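Local coordinates for protein pid-3 (Caenorhabditis elegans, PDB 7OCZ) that probably takes part in piRNA biogenesis and chromosome segregation and contains an RRM-like domain, at residues Leu15-Tyr20 against Ala49-Glu54. Sequence-based numbering, arbitrary orientation.
Sequences LKISGY and AVVALE
This is an antiparallel strand pairing at the heart of the domain, with Leu-15 to Ile-17 paired against Ala-49 to Val-51. Two hydrogen-bonded pairs hold it. Leu-15 N donates to Val-51 O at 2.7 Å, and Val-51 N returns to Leu-15 O at 2.8 Å. Ile-17 and Ala-49 form the second pair. Ile-17 N donates to Ala-49 O at 3.1 Å, and Ala-49 N to Ile-17 O at 2.9 Å. Between the two pairs lie Lys-16 and Val-50, a non-hydrogen-bonded pair whose side chains point to the more open face. Val-50 CA also lies 3.3 Å from Leu-15 O, as a CA-H...O contact.

Apart from the short extra strand 70-72, the chain order is beta-alpha-beta-beta-alpha-beta, as in an RRM fold, and these are its first and third strands, neighbours in the middle of the sheet. Leu-15, Ile-17, Ala-49 and Val-51 face the helices. With Ile-17 CG1 anti to the backbone N (chi1 -179°), CG2 is set between N and the carbonyl carbon, where it meets Val-51 CG2 at 3.9 Å. Leu-15 CD2 reaches Leu-53 CD1 at 4.3 Å, and both leucines touch Ala-62 of helix 56-66. Past Gly-19, the Tyr-20 ring turns back to Ala-49. Its OH lies 3.5 Å from Ala-49 CB, and Ala-49 N sits at the ring edge. Ile-29 of helix 26-32 packs against Tyr-20, Ala-49 and Val-51.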
loop_
_atom_site.group_PDB
_atom_site.type_symbol
_atom_site.label_atom_id
_atom_site.label_comp_id
_atom_site.label_asym_id
_atom_site.label_seq_id
_atom_site.Cartn_x
_atom_site.Cartn_y
_atom_site.Cartn_z
ATOM N N LEU A 15 -9.452 -7.446 9.126
ATOM C CA LEU A 15 -8.714 -8.662 8.842
ATOM C C LEU A 15 -7.525 -8.736 9.794
ATOM O O LEU A 15 -6.881 -7.724 10.069
ATOM C CB LEU A 15 -8.242 -8.639 7.382
ATOM C CG LEU A 15 -7.464 -9.805 6.804
ATOM C CD1 LEU A 15 -8.448 -10.962 6.733
ATOM C CD2 LEU A 15 -6.922 -9.474 5.434
ATOM N N LYS A 16 -7.241 -9.922 10.309
ATOM C CA LYS A 16 -6.030 -10.172 11.080
ATOM C C LYS A 16 -5.016 -10.856 10.177
ATOM O O LYS A 16 -5.346 -11.850 9.529
ATOM C CB LYS A 16 -6.319 -11.070 12.283
ATOM C CG LYS A 16 -7.113 -10.427 13.389
ATOM C CD LYS A 16 -7.590 -11.483 14.385
ATOM C CE LYS A 16 -6.553 -11.777 15.438
ATOM N NZ LYS A 16 -7.184 -12.504 16.581
ATOM N N ILE A 17 -3.787 -10.348 10.150
ATOM C CA ILE A 17 -2.752 -10.908 9.282
ATOM C C ILE A 17 -1.446 -11.005 10.060
ATOM O O ILE A 17 -1.067 -10.067 10.768
ATOM C CB ILE A 17 -2.585 -10.076 7.990
ATOM C CG1 ILE A 17 -1.523 -10.691 7.072
ATOM C CG2 ILE A 17 -2.297 -8.609 8.310
ATOM C CD1 ILE A 17 -1.573 -10.181 5.633
ATOM N N SER A 18 -0.772 -12.149 9.958
ATOM C CA SER A 18 0.510 -12.326 10.628
ATOM C C SER A 18 1.400 -13.253 9.809
ATOM O O SER A 18 0.942 -13.935 8.889
ATOM C CB SER A 18 0.333 -12.873 12.048
ATOM O OG SER A 18 -0.178 -14.191 12.026
ATOM N N GLY A 19 2.694 -13.247 10.137
ATOM C CA GLY A 19 3.659 -14.119 9.499
ATOM C C GLY A 19 4.434 -13.512 8.345
ATOM O O GLY A 19 5.328 -14.178 7.806
ATOM N N TYR A 20 4.117 -12.283 7.941
ATOM C CA TYR A 20 4.886 -11.616 6.905
ATOM C C TYR A 20 6.265 -11.215 7.444
ATOM O O TYR A 20 6.478 -11.173 8.659
ATOM C CB TYR A 20 4.125 -10.390 6.402
ATOM C CG TYR A 20 3.657 -9.482 7.505
ATOM C CD1 TYR A 20 4.509 -8.533 8.062
ATOM C CD2 TYR A 20 2.368 -9.587 8.006
ATOM C CE1 TYR A 20 4.087 -7.711 9.077
ATOM C CE2 TYR A 20 1.936 -8.767 9.016
ATOM C CZ TYR A 20 2.801 -7.835 9.554
ATOM O OH TYR A 20 2.367 -7.016 10.565
ATOM N N ALA A 49 -0.556 -7.598 12.220
ATOM C CA ALA A 49 -1.296 -6.353 12.072
ATOM C C ALA A 49 -2.783 -6.658 11.989
ATOM O O ALA A 49 -3.199 -7.807 11.826
ATOM C CB ALA A 49 -0.848 -5.568 10.831
ATOM N N VAL A 50 -3.587 -5.606 12.118
ATOM C CA VAL A 50 -5.018 -5.645 11.839
ATOM C C VAL A 50 -5.290 -4.639 10.729
ATOM O O VAL A 50 -4.792 -3.509 10.774
ATOM C CB VAL A 50 -5.858 -5.338 13.093
ATOM C CG1 VAL A 50 -7.334 -5.274 12.745
ATOM C CG2 VAL A 50 -5.621 -6.399 14.157
ATOM N N VAL A 51 -6.071 -5.049 9.733
ATOM C CA VAL A 51 -6.253 -4.282 8.507
ATOM C C VAL A 51 -7.743 -4.092 8.258
ATOM O O VAL A 51 -8.507 -5.062 8.283
ATOM C CB VAL A 51 -5.584 -4.988 7.310
ATOM C CG1 VAL A 51 -5.846 -4.231 6.019
ATOM C CG2 VAL A 51 -4.088 -5.171 7.555
ATOM N N ALA A 52 -8.154 -2.850 8.015
ATOM C CA ALA A 52 -9.543 -2.538 7.705
ATOM C C ALA A 52 -9.752 -2.641 6.200
ATOM O O ALA A 52 -9.104 -1.923 5.431
ATOM C CB ALA A 52 -9.911 -1.140 8.196
ATOM N N LEU A 53 -10.635 -3.543 5.783
ATOM C CA LEU A 53 -11.038 -3.651 4.390
ATOM C C LEU A 53 -12.383 -2.955 4.193
ATOM O O LEU A 53 -12.899 -2.280 5.090
ATOM C CB LEU A 53 -11.089 -5.112 3.948
ATOM C CG LEU A 53 -9.782 -5.901 4.075
ATOM C CD1 LEU A 53 -9.933 -7.251 3.409
ATOM C CD2 LEU A 53 -8.606 -5.131 3.481
ATOM N N GLU A 54 -12.960 -3.123 3.002
ATOM C CA GLU A 54 -14.183 -2.401 2.660
ATOM C C GLU A 54 -15.393 -2.963 3.400
ATOM O O GLU A 54 -16.189 -2.209 3.970
ATOM C CB GLU A 54 -14.407 -2.445 1.149
ATOM C CG GLU A 54 -13.747 -1.312 0.385
ATOM C CD GLU A 54 -14.375 0.032 0.699
ATOM O OE1 GLU A 54 -13.768 0.819 1.457
ATOM O OE2 GLU A 54 -15.492 0.293 0.205
#